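PDB 5CWF: designed helical repeat protein from Synthetic construct, which has no known natural function but was designed computationally as a helical repeat protein, and binds calcium ions in its crystal form. Local coordinates for residues 31-36 with 76-81; 58-63 with 104-109; 70-75 with 117-122. All blocks are in the same frame, centred on the assembly; numbering follows the deposited sequence.

Interaction 1: 31-36 with 76-81; sequences IERAAK and IARAAA
Segments 31-36 and 76-81 are helical and run side by side in the same direction, their short axes 8.3 Å apart at closest and crossing at 23°. The approach is tightest where Ala-34 faces Ala-81, with CA of Ala-34 only 4.2 Å from CA of Ala-81. The Ala-34 methyl points across and meets the Ala-81 CB at 4.0 Å. It also rests against the carbonyl O of Ala-77. Ile-31 turns its side chain elsewhere, so Ala-77 CB meets mainly its backbone N.

Arg-33 reaches across at the border of the contact. Its CG is anti to the backbone N (chi1 -171°), and a bend at chi3 lays the guanidinium over the other helix. Ala-81 CB sits 3.6 Å above one face of the Arg-33 guanidinium. Arg-78 comes alongside, with its NH1 3.7 Å from Arg-33 NH2. These like charges are bridged by a water that Arg-78 NH1 holds at 3.1 Å and Arg-33 NH2 only weakly. Glu-82, Glu-85 and Glu-30 form salt bridges with Arg-33 and probably offset the repulsion. An alanine here would lack the guanidinium, and would probably leave the Ala-81 methyl less covered and the three glutamates with less positive charge beside them.

Behind the contact lie two further helices. Ile-31 and Ala-80 pack on Val-61 of helix 48-67, and Ile-31 also reaches Leu-12 and Val-16 of helix 3-21.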
ATOM      1  N   ILE A  31       7.829   9.132   0.688  1.00 22.61           N
ATOM      2  CA  ILE A  31       6.596   9.641   0.088  1.00 25.66           C
ATOM      3  C   ILE A  31       6.850   9.958  -1.384  1.00 27.17           C
ATOM      4  O   ILE A  31       6.064   9.591  -2.269  1.00 28.40           O
ATOM      5  CB  ILE A  31       6.091  10.903   0.817  1.00 26.16           C
ATOM      6  CG1 ILE A  31       5.719  10.561   2.249  1.00 27.56           C
ATOM      7  CG2 ILE A  31       4.936  11.547   0.038  1.00 25.28           C
ATOM      8  CD1 ILE A  31       5.343  11.779   3.089  1.00 27.34           C
ATOM      9  N   GLU A  32       7.980  10.605  -1.665  1.00 25.19           N
ATOM     10  CA  GLU A  32       8.306  10.934  -3.033  1.00 25.34           C
ATOM     11  C   GLU A  32       8.490   9.680  -3.891  1.00 27.61           C
ATOM     12  O   GLU A  32       8.000   9.639  -5.018  1.00 26.31           O
ATOM     13  CB  GLU A  32       9.560  11.833  -3.087  1.00 30.34           C
ATOM     14  CG  GLU A  32       9.719  12.495  -4.429  1.00 37.35           C
ATOM     15  CD  GLU A  32      10.835  13.539  -4.475  1.00 47.72           C
ATOM     16  OE1 GLU A  32      11.144  14.155  -3.424  1.00 43.51           O
ATOM     17  OE2 GLU A  32      11.397  13.743  -5.573  1.00 56.86           O
ATOM     18  N   ARG A  33       9.149   8.648  -3.358  1.00 26.65           N
ATOM     19  CA  ARG A  33       9.293   7.389  -4.098  1.00 24.11           C
ATOM     20  C   ARG A  33       7.940   6.771  -4.448  1.00 22.85           C
ATOM     21  O   ARG A  33       7.759   6.286  -5.556  1.00 26.06           O
ATOM     22  CB  ARG A  33      10.126   6.370  -3.317  1.00 27.24           C
ATOM     23  CG  ARG A  33      10.478   5.143  -4.159  1.00 35.89           C
ATOM     24  CD  ARG A  33      11.558   4.297  -3.488  1.00 36.06           C
ATOM     25  NE  ARG A  33      11.033   3.406  -2.458  1.00 37.55           N
ATOM     26  CZ  ARG A  33      10.540   2.191  -2.697  1.00 39.69           C
ATOM     27  NH1 ARG A  33      10.481   1.725  -3.942  1.00 38.95           N
ATOM     28  NH2 ARG A  33      10.105   1.442  -1.693  1.00 38.07           N
ATOM     29  N   ALA A  34       7.014   6.734  -3.497  1.00 22.69           N
ATOM     30  CA  ALA A  34       5.699   6.180  -3.749  1.00 23.23           C
ATOM     31  C   ALA A  34       4.944   6.996  -4.795  1.00 26.26           C
ATOM     32  O   ALA A  34       4.358   6.441  -5.719  1.00 28.05           O
ATOM     33  CB  ALA A  34       4.889   6.097  -2.429  1.00 22.97           C
ATOM     34  N   ALA A  35       4.947   8.313  -4.635  1.00 27.55           N
ATOM     35  CA  ALA A  35       4.303   9.203  -5.593  1.00 30.05           C
ATOM     36  C   ALA A  35       4.883   8.995  -6.994  1.00 29.88           C
ATOM     37  O   ALA A  35       4.143   8.934  -7.967  1.00 31.20           O
ATOM     38  CB  ALA A  35       4.472  10.651  -5.171  1.00 30.26           C
ATOM     39  N   LYS A  36       6.204   8.857  -7.096  1.00 28.76           N
ATOM     40  CA  LYS A  36       6.830   8.719  -8.408  1.00 31.81           C
ATOM     41  C   LYS A  36       6.452   7.389  -9.067  1.00 30.03           C
ATOM     42  O   LYS A  36       6.211   7.327 -10.284  1.00 32.08           O
ATOM     43  CB  LYS A  36       8.357   8.828  -8.308  1.00 43.94           C
ATOM     44  CG  LYS A  36       9.079   8.551  -9.635  1.00 61.74           C
ATOM     45  CD  LYS A  36      10.564   8.909  -9.587  1.00 75.28           C
ATOM     46  CE  LYS A  36      10.775  10.416  -9.691  1.00 82.85           C
ATOM     47  NZ  LYS A  36      10.734  10.916 -11.100  1.00 86.52           N
ATOM     48  N   ILE A  76       3.976   2.877   5.662  0.55 23.43           N
ATOM     49  CA  ILE A  76       2.840   2.949   4.760  0.55 23.20           C
ATOM     50  C   ILE A  76       3.320   3.408   3.384  0.55 23.02           C
ATOM     51  O   ILE A  76       2.910   2.847   2.368  0.55 23.46           O
ATOM     52  CB  ILE A  76       1.728   3.868   5.313  0.55 24.17           C
ATOM     53  CG1 ILE A  76       1.018   3.157   6.465  0.55 25.15           C
ATOM     54  CG2 ILE A  76       0.692   4.185   4.249  0.55 23.74           C
ATOM     55  CD1 ILE A  76       0.158   4.079   7.339  0.55 26.82           C
ATOM     56  N   ALA A  77       4.190   4.418   3.340  1.00 23.10           N
ATOM     57  CA  ALA A  77       4.715   4.883   2.058  1.00 25.33           C
ATOM     58  C   ALA A  77       5.488   3.755   1.360  1.00 26.29           C
ATOM     59  O   ALA A  77       5.354   3.534   0.141  1.00 24.53           O
ATOM     60  CB  ALA A  77       5.609   6.103   2.255  1.00 25.00           C
ATOM     61  N   ARG A  78       6.280   3.005   2.122  1.00 26.17           N
ATOM     62  CA  ARG A  78       7.008   1.894   1.508  1.00 28.18           C
ATOM     63  C   ARG A  78       6.054   0.834   0.980  1.00 25.37           C
ATOM     64  O   ARG A  78       6.260   0.298  -0.125  1.00 24.93           O
ATOM     65  CB  ARG A  78       7.992   1.243   2.478  1.00 31.08           C
ATOM     66  CG  ARG A  78       8.651   0.003   1.837  1.00 38.00           C
ATOM     67  CD  ARG A  78       9.698  -0.697   2.687  1.00 39.15           C
ATOM     68  NE  ARG A  78      10.015  -1.983   2.068  1.00 37.88           N
ATOM     69  CZ  ARG A  78      10.837  -2.168   1.040  1.00 39.81           C
ATOM     70  NH1 ARG A  78      11.511  -1.154   0.501  1.00 41.07           N
ATOM     71  NH2 ARG A  78      10.998  -3.397   0.561  1.00 36.44           N
ATOM     72  N   ALA A  79       5.035   0.501   1.767  1.00 24.24           N
ATOM     73  CA  ALA A  79       4.065  -0.511   1.350  1.00 25.11           C
ATOM     74  C   ALA A  79       3.403  -0.074   0.070  1.00 27.49           C
ATOM     75  O   ALA A  79       3.225  -0.882  -0.846  1.00 25.68           O
ATOM     76  CB  ALA A  79       3.043  -0.757   2.401  1.00 23.13           C
ATOM     77  N   ALA A  80       3.037   1.208  -0.001  1.00 24.63           N
ATOM     78  CA  ALA A  80       2.398   1.732  -1.199  1.00 24.79           C
ATOM     79  C   ALA A  80       3.309   1.596  -2.417  1.00 25.69           C
ATOM     80  O   ALA A  80       2.883   1.101  -3.461  1.00 31.28           O
ATOM     81  CB  ALA A  80       2.001   3.183  -1.002  1.00 27.10           C
ATOM     82  N   ALA A  81       4.560   2.024  -2.285  1.00 24.75           N
ATOM     83  CA  ALA A  81       5.503   1.960  -3.399  1.00 23.71           C
ATOM     84  C   ALA A  81       5.723   0.508  -3.845  1.00 26.23           C
ATOM     85  O   ALA A  81       5.810   0.230  -5.050  1.00 25.77           O
ATOM     86  CB  ALA A  81       6.821   2.619  -3.033  1.00 23.50           C
TER
HETATM   87  O   HOH W   1      12.169   1.789   1.036  1.00 43.33           O

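Interaction 2: 58-63 with 104-109; sequences AKAVLL and KAVLLA
Lys-59 O is among the best-held polar atoms here, and within the two segments one hydrogen bond grips it, from Leu-63 N at 2.9 Å. Ala-105 O is held equally well by Ala-109 N. These bonds stay inside their own helices, and no hydrogen bond crosses the contact.

The side chains that meet do so through carbon atoms alone. Ala-60 points toward the other helix, and its CB lies 3.6 Å from Leu-107 CA. A methyl this small lets the backbones come close, with the Ala-60 and Leu-107 CA atoms 4.1 Å apart. Val-106 flanks the same methyl through its CG2, 3.8 Å from Ala-60 CB.

Leu-107 covers the most ground. Its CG is anti to the backbone N (chi1 177°), which carries CD1 over to the first helix. There CD1 touches Leu-63 CD1 at 3.6 Å, the two leucines crossing obliquely. The same Leu-107 CD1 lies 3.7 Å from Lys-59 CB. The rest of Lys-59 is extended and leads away from the contact.

The two segments run the same way, their short axes 25° apart. They lie on helices 48-67 and 93-111, with helix 70-89 between them in the chain. Such close packing of alternate helices is characteristic of an alpha-helical repeat fold.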
ATOM      1  N   ALA A  58      -2.491   6.609  -3.047  1.00 25.51           N
ATOM      2  CA  ALA A  58      -2.126   8.006  -2.915  1.00 30.97           C
ATOM      3  C   ALA A  58      -2.790   8.605  -1.682  1.00 28.26           C
ATOM      4  O   ALA A  58      -2.135   9.270  -0.886  1.00 29.28           O
ATOM      5  CB  ALA A  58      -2.523   8.771  -4.173  1.00 34.81           C
ATOM      6  N   LYS A  59      -4.079   8.343  -1.495  1.00 25.41           N
ATOM      7  CA  LYS A  59      -4.771   8.838  -0.291  1.00 24.37           C
ATOM      8  C   LYS A  59      -4.220   8.241   0.983  1.00 23.39           C
ATOM      9  O   LYS A  59      -4.183   8.917   2.020  1.00 26.50           O
ATOM     10  CB  LYS A  59      -6.259   8.538  -0.341  1.00 25.42           C
ATOM     11  CG  LYS A  59      -7.040   9.321  -1.363  1.00 30.13           C
ATOM     12  CD  LYS A  59      -8.442   8.755  -1.430  1.00 35.92           C
ATOM     13  CE  LYS A  59      -9.357   9.540  -2.331  1.00 42.27           C
ATOM     14  NZ  LYS A  59     -10.674   8.837  -2.392  1.00 51.62           N
ATOM     15  N   ALA A  60      -3.797   6.979   0.929  1.00 26.48           N
ATOM     16  CA  ALA A  60      -3.303   6.315   2.137  1.00 27.88           C
ATOM     17  C   ALA A  60      -1.996   6.944   2.593  1.00 27.67           C
ATOM     18  O   ALA A  60      -1.787   7.175   3.787  1.00 24.68           O
ATOM     19  CB  ALA A  60      -3.111   4.853   1.905  1.00 24.78           C
ATOM     20  N   VAL A  61      -1.125   7.238   1.642  1.00 24.26           N
ATOM     21  CA  VAL A  61       0.158   7.844   1.967  1.00 22.33           C
ATOM     22  C   VAL A  61      -0.061   9.233   2.563  1.00 25.47           C
ATOM     23  O   VAL A  61       0.549   9.599   3.569  1.00 26.35           O
ATOM     24  CB  VAL A  61       1.061   7.935   0.701  1.00 26.50           C
ATOM     25  CG1 VAL A  61       2.369   8.705   0.971  1.00 24.68           C
ATOM     26  CG2 VAL A  61       1.387   6.552   0.225  1.00 28.65           C
ATOM     27  N   LEU A  62      -0.974   9.980   1.959  1.00 25.65           N
ATOM     28  CA  LEU A  62      -1.273  11.346   2.374  1.00 29.21           C
ATOM     29  C   LEU A  62      -1.838  11.373   3.794  1.00 30.29           C
ATOM     30  O   LEU A  62      -1.430  12.195   4.616  1.00 28.28           O
ATOM     31  CB  LEU A  62      -2.256  11.981   1.390  1.00 31.99           C
ATOM     32  CG  LEU A  62      -2.495  13.476   1.548  1.00 36.14           C
ATOM     33  CD1 LEU A  62      -1.229  14.229   1.115  1.00 36.41           C
ATOM     34  CD2 LEU A  62      -3.714  13.921   0.756  1.00 35.06           C
ATOM     35  N   LEU A  63      -2.762  10.452   4.087  1.00 27.40           N
ATOM     36  CA  LEU A  63      -3.346  10.391   5.418  1.00 27.56           C
ATOM     37  C   LEU A  63      -2.355   9.920   6.468  1.00 25.66           C
ATOM     38  O   LEU A  63      -2.379  10.410   7.608  1.00 30.76           O
ATOM     39  CB  LEU A  63      -4.566   9.464   5.448  1.00 31.65           C
ATOM     40  CG  LEU A  63      -5.830   9.979   4.789  1.00 44.36           C
ATOM     41  CD1 LEU A  63      -6.876   8.880   4.813  1.00 45.78           C
ATOM     42  CD2 LEU A  63      -6.340  11.243   5.462  1.00 50.38           C
ATOM     43  N   LYS A 104      -6.956  -0.582  -0.007  1.00 25.66           N
ATOM     44  CA  LYS A 104      -8.065  -0.204   0.855  1.00 26.11           C
ATOM     45  C   LYS A 104      -7.724  -0.391   2.328  1.00 25.50           C
ATOM     46  O   LYS A 104      -8.128   0.414   3.165  1.00 25.84           O
ATOM     47  CB  LYS A 104      -9.316  -1.016   0.512  1.00 26.44           C
ATOM     48  CG  LYS A 104     -10.005  -0.579  -0.781  1.00 30.54           C
ATOM     49  CD  LYS A 104     -11.123  -1.552  -1.144  1.00 39.28           C
ATOM     50  CE  LYS A 104     -11.871  -1.141  -2.404  1.00 48.01           C
ATOM     51  NZ  LYS A 104     -12.914  -2.145  -2.782  1.00 50.42           N
ATOM     52  N   ALA A 105      -6.967  -1.444   2.639  1.00 25.71           N
ATOM     53  CA  ALA A 105      -6.591  -1.721   4.030  1.00 24.42           C
ATOM     54  C   ALA A 105      -5.598  -0.694   4.602  1.00 23.92           C
ATOM     55  O   ALA A 105      -5.743  -0.265   5.746  1.00 25.30           O
ATOM     56  CB  ALA A 105      -5.995  -3.125   4.132  1.00 25.46           C
ATOM     57  N   VAL A 106      -4.586  -0.328   3.828  1.00 26.69           N
ATOM     58  CA  VAL A 106      -3.627   0.656   4.314  1.00 26.96           C
ATOM     59  C   VAL A 106      -4.315   2.021   4.398  1.00 27.25           C
ATOM     60  O   VAL A 106      -4.024   2.791   5.285  1.00 27.06           O
ATOM     61  CB  VAL A 106      -2.315   0.716   3.453  1.00 29.51           C
ATOM     62  CG1 VAL A 106      -1.558  -0.615   3.544  1.00 31.21           C
ATOM     63  CG2 VAL A 106      -2.586   1.094   2.018  1.00 29.12           C
ATOM     64  N   LEU A 107      -5.264   2.303   3.515  1.00 27.58           N
ATOM     65  CA  LEU A 107      -6.000   3.570   3.601  1.00 31.12           C
ATOM     66  C   LEU A 107      -6.828   3.653   4.883  1.00 32.29           C
ATOM     67  O   LEU A 107      -6.770   4.637   5.621  1.00 31.98           O
ATOM     68  CB  LEU A 107      -6.922   3.726   2.389  1.00 32.27           C
ATOM     69  CG  LEU A 107      -7.843   4.949   2.322  1.00 28.42           C
ATOM     70  CD1 LEU A 107      -7.083   6.242   2.432  1.00 27.28           C
ATOM     71  CD2 LEU A 107      -8.651   4.915   1.013  1.00 35.48           C
ATOM     72  N   LEU A 108      -7.554   2.587   5.172  1.00 30.14           N
ATOM     73  CA  LEU A 108      -8.376   2.560   6.370  1.00 29.35           C
ATOM     74  C   LEU A 108      -7.490   2.618   7.620  1.00 29.16           C
ATOM     75  O   LEU A 108      -7.800   3.337   8.574  1.00 29.60           O
ATOM     76  CB  LEU A 108      -9.259   1.311   6.366  1.00 31.78           C
ATOM     77  CG  LEU A 108     -10.308   1.204   7.467  1.00 39.55           C
ATOM     78  CD1 LEU A 108     -11.214   2.413   7.448  1.00 45.16           C
ATOM     79  CD2 LEU A 108     -11.114  -0.064   7.277  1.00 41.14           C
ATOM     80  N   ALA A 109      -6.380   1.881   7.611  1.00 29.56           N
ATOM     81  CA  ALA A 109      -5.462   1.913   8.739  1.00 32.32           C
ATOM     82  C   ALA A 109      -4.909   3.327   8.942  1.00 31.84           C
ATOM     83  O   ALA A 109      -4.847   3.829  10.078  1.00 32.28           O
ATOM     84  CB  ALA A 109      -4.351   0.926   8.539  1.00 36.19           C
TER

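Interaction 3: 70-75 with 117-122; sequences DEVARE and VAREIA. With CA (calcium ion), chain H.
One salt bridge crosses this contact. Glu-75 crosses obliquely to Arg-119, and its OE2 pairs with Arg-119 NE at 3.0 Å. The bend at chi3 of Arg-119 (-70°) turns the guanidinium along the first helix, its plane 38° from that of the carboxylate. The other oxygen, Glu-75 OE1, has a salt bridge with Arg-123. Within segment 70-75, Arg-74 NH1 donates a hydrogen bond to Glu-71 OE2 at 2.9 Å, part of a salt bridge. The N-H comes in on the syn lone pair of Glu-71 OE2, and this oxygen lies near the plane of the Arg-74 guanidinium. Glu-26 shares that same NH1.

Apolar packing lies beside the charges. Val-72 CG1, anti to the backbone N, meets Ala-118 CB at 3.6 Å. This buried pair and the salt bridge alongside it join helices 70-89 and 115-134.

Two van der Waals contacts set a carbon against a polar group. Glu-71 CB comes to the edge of the Arg-119 guanidinium, 3.9 Å from NH2. Ala-122 CB rests at 3.9 Å from the carbonyl O of Glu-75.

Metal binding occupies the start of helix 70-89. Asp-70 OD2 binds calcium at 2.2 Å, and two waters are also ligands. Asp-24 is the other protein residue of the site.

Glu-75 has salt bridges to two arginines, Arg-119 and Arg-123, which would probably favour its ionised form. The calcium is likewise expected to hold Asp-70 as an anion.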
ATOM      1  N   ASP A  70       6.246   9.408  12.384  1.00 26.41           N
ATOM      2  CA  ASP A  70       7.155   9.443  11.218  1.00 26.34           C
ATOM      3  C   ASP A  70       7.516   8.061  10.745  1.00 23.91           C
ATOM      4  O   ASP A  70       7.478   7.753   9.539  1.00 24.65           O
ATOM      5  CB  ASP A  70       8.478  10.141  11.565  1.00 28.92           C
ATOM      6  CG  ASP A  70       8.336  11.610  11.803  1.00 35.43           C
ATOM      7  OD1 ASP A  70       7.279  12.196  11.476  1.00 40.42           O
ATOM      8  OD2 ASP A  70       9.309  12.173  12.342  1.00 38.33           O
ATOM      9  N   GLU A  71       7.844   7.200  11.698  1.00 24.06           N
ATOM     10  CA  GLU A  71       8.339   5.882  11.321  1.00 23.96           C
ATOM     11  C   GLU A  71       7.208   4.996  10.793  1.00 23.87           C
ATOM     12  O   GLU A  71       7.427   4.166   9.912  1.00 24.86           O
ATOM     13  CB  GLU A  71       9.099   5.252  12.480  1.00 30.51           C
ATOM     14  CG  GLU A  71      10.449   5.943  12.716  1.00 40.10           C
ATOM     15  CD  GLU A  71      11.410   5.786  11.522  1.00 38.02           C
ATOM     16  OE1 GLU A  71      11.667   4.620  11.119  1.00 32.22           O
ATOM     17  OE2 GLU A  71      11.874   6.827  10.977  1.00 34.86           O
ATOM     18  N   VAL A  72       5.987   5.200  11.260  1.00 26.93           N
ATOM     19  CA  VAL A  72       4.842   4.462  10.710  1.00 27.26           C
ATOM     20  C   VAL A  72       4.488   4.988   9.315  1.00 24.53           C
ATOM     21  O   VAL A  72       4.102   4.220   8.414  1.00 24.69           O
ATOM     22  CB  VAL A  72       3.637   4.553  11.641  1.00 32.59           C
ATOM     23  CG1 VAL A  72       2.418   3.851  11.032  1.00 29.10           C
ATOM     24  CG2 VAL A  72       3.985   3.916  12.977  1.00 36.53           C
ATOM     25  N   ALA A  73       4.595   6.300   9.147  1.00 25.26           N
ATOM     26  CA  ALA A  73       4.346   6.949   7.875  1.00 26.99           C
ATOM     27  C   ALA A  73       5.291   6.378   6.822  1.00 25.99           C
ATOM     28  O   ALA A  73       4.898   6.172   5.687  1.00 23.54           O
ATOM     29  CB  ALA A  73       4.518   8.456   7.989  1.00 28.02           C
ATOM     30  N   ARG A  74       6.539   6.143   7.205  1.00 25.12           N
ATOM     31  CA  ARG A  74       7.508   5.553   6.285  1.00 24.28           C
ATOM     32  C   ARG A  74       7.083   4.163   5.836  1.00 25.82           C
ATOM     33  O   ARG A  74       7.264   3.801   4.677  1.00 26.45           O
ATOM     34  CB  ARG A  74       8.892   5.449   6.924  1.00 26.00           C
ATOM     35  CG  ARG A  74       9.706   6.665   6.858  1.00 33.63           C
ATOM     36  CD  ARG A  74      10.980   6.471   7.688  1.00 33.64           C
ATOM     37  NE  ARG A  74      12.066   5.858   6.936  1.00 34.30           N
ATOM     38  CZ  ARG A  74      13.290   5.706   7.429  1.00 30.94           C
ATOM     39  NH1 ARG A  74      13.526   6.098   8.661  1.00 24.57           N
ATOM     40  NH2 ARG A  74      14.266   5.189   6.688  1.00 31.33           N
ATOM     41  N   GLU A  75       6.537   3.375   6.752  1.00 25.06           N
ATOM     42  CA  GLU A  75       6.123   2.010   6.412  1.00 24.59           C
ATOM     43  C   GLU A  75       4.937   1.979   5.471  1.00 24.34           C
ATOM     44  O   GLU A  75       4.888   1.137   4.588  1.00 25.78           O
ATOM     45  CB  GLU A  75       5.830   1.194   7.667  1.00 28.51           C
ATOM     46  CG  GLU A  75       7.047   1.140   8.595  1.00 40.98           C
ATOM     47  CD  GLU A  75       7.182  -0.162   9.342  1.00 50.15           C
ATOM     48  OE1 GLU A  75       7.079  -1.232   8.711  1.00 56.23           O
ATOM     49  OE2 GLU A  75       7.391  -0.110  10.570  1.00 54.42           O
ATOM     50  N   VAL A 117      -1.695  -0.397  14.650  1.00 31.81           N
ATOM     51  CA  VAL A 117      -2.461  -1.048  13.597  1.00 30.47           C
ATOM     52  C   VAL A 117      -1.933  -0.650  12.222  1.00 31.16           C
ATOM     53  O   VAL A 117      -1.768  -1.495  11.341  1.00 30.24           O
ATOM     54  CB  VAL A 117      -3.964  -0.710  13.733  1.00 34.05           C
ATOM     55  CG1 VAL A 117      -4.748  -1.156  12.504  1.00 34.58           C
ATOM     56  CG2 VAL A 117      -4.508  -1.353  15.000  1.00 34.03           C
ATOM     57  N   ALA A 118      -1.630   0.631  12.038  1.00 30.28           N
ATOM     58  CA  ALA A 118      -1.148   1.095  10.750  1.00 29.54           C
ATOM     59  C   ALA A 118       0.147   0.375  10.408  1.00 28.90           C
ATOM     60  O   ALA A 118       0.339  -0.071   9.274  1.00 28.97           O
ATOM     61  CB  ALA A 118      -0.956   2.587  10.766  1.00 31.29           C
ATOM     62  N   ARG A 119       1.032   0.239  11.392  0.64 25.46           N
ATOM     63  CA  ARG A 119       2.302  -0.439  11.156  0.64 25.99           C
ATOM     64  C   ARG A 119       2.109  -1.910  10.791  0.64 25.80           C
ATOM     65  O   ARG A 119       2.782  -2.421   9.899  0.64 25.83           O
ATOM     66  CB  ARG A 119       3.189  -0.341  12.394  0.64 29.05           C
ATOM     67  CG  ARG A 119       4.383  -1.290  12.365  0.64 31.23           C
ATOM     68  CD  ARG A 119       5.385  -0.996  13.489  0.64 42.35           C
ATOM     69  NE  ARG A 119       6.097   0.265  13.292  0.64 52.04           N
ATOM     70  CZ  ARG A 119       7.003   0.754  14.136  0.64 60.48           C
ATOM     71  NH1 ARG A 119       7.319   0.091  15.241  0.64 62.22           N
ATOM     72  NH2 ARG A 119       7.600   1.909  13.875  0.64 63.44           N
ATOM     73  N   GLU A 120       1.219  -2.604  11.487  1.00 26.29           N
ATOM     74  CA  GLU A 120       1.054  -4.036  11.246  1.00 24.38           C
ATOM     75  C   GLU A 120       0.291  -4.316   9.945  1.00 23.87           C
ATOM     76  O   GLU A 120       0.540  -5.313   9.290  1.00 25.67           O
ATOM     77  CB  GLU A 120       0.353  -4.726  12.407  1.00 27.07           C
ATOM     78  CG  GLU A 120       1.113  -4.711  13.752  1.00 33.80           C
ATOM     79  CD  GLU A 120       2.575  -5.155  13.687  1.00 38.92           C
ATOM     80  OE1 GLU A 120       2.955  -5.916  12.786  1.00 38.89           O
ATOM     81  OE2 GLU A 120       3.335  -4.810  14.616  1.00 37.02           O
ATOM     82  N   ILE A 121      -0.666  -3.461   9.591  1.00 24.31           N
ATOM     83  CA  ILE A 121      -1.386  -3.623   8.317  1.00 24.26           C
ATOM     84  C   ILE A 121      -0.405  -3.407   7.158  1.00 23.10           C
ATOM     85  O   ILE A 121      -0.358  -4.214   6.225  1.00 25.87           O
ATOM     86  CB  ILE A 121      -2.605  -2.654   8.230  1.00 22.66           C
ATOM     87  CG1 ILE A 121      -3.665  -3.035   9.284  1.00 23.85           C
ATOM     88  CG2 ILE A 121      -3.211  -2.634   6.832  1.00 25.71           C
ATOM     89  CD1 ILE A 121      -4.350  -4.375   9.032  1.00 26.27           C
ATOM     90  N   ALA A 122       0.429  -2.375   7.250  1.00 24.40           N
ATOM     91  CA  ALA A 122       1.411  -2.113   6.205  1.00 27.93           C
ATOM     92  C   ALA A 122       2.356  -3.303   6.065  1.00 28.97           C
ATOM     93  O   ALA A 122       2.722  -3.680   4.964  1.00 29.12           O
ATOM     94  CB  ALA A 122       2.188  -0.854   6.510  1.00 29.83           C
TER
HETATM   95 CA    CA H 204       9.236  14.384  12.693  0.56 21.53          CA
HETATM   96  O   HOH W   2       9.993  16.693  13.077  1.00 41.20           O
HETATM   97  O   HOH W   3      11.124  13.887  13.907  1.00 54.28           O

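Overall arrangement
The three contacts are neighbours in one helical array, with centres 10 to 12 Å apart. Interactions 1 and 3 share helix 70-89. They touch where Ile-76 CD1 meets Ala-118 CB at 3.9 Å. Interaction 2 joins the helices that precede and follow helix 70-89 in the chain. It touches interaction 1 through Ala-60 O and Ile-76 CG2, 3.9 Å apart, and interaction 3 through Ala-105 O and Ile-121 CG2, 3.6 Å apart. In every pair the segments alternate along the chain. Only interaction 3 binds calcium directly. The side chain of Ile-31 is about 11 Å, and that of Leu-63 about 10 Å, from a calcium ion.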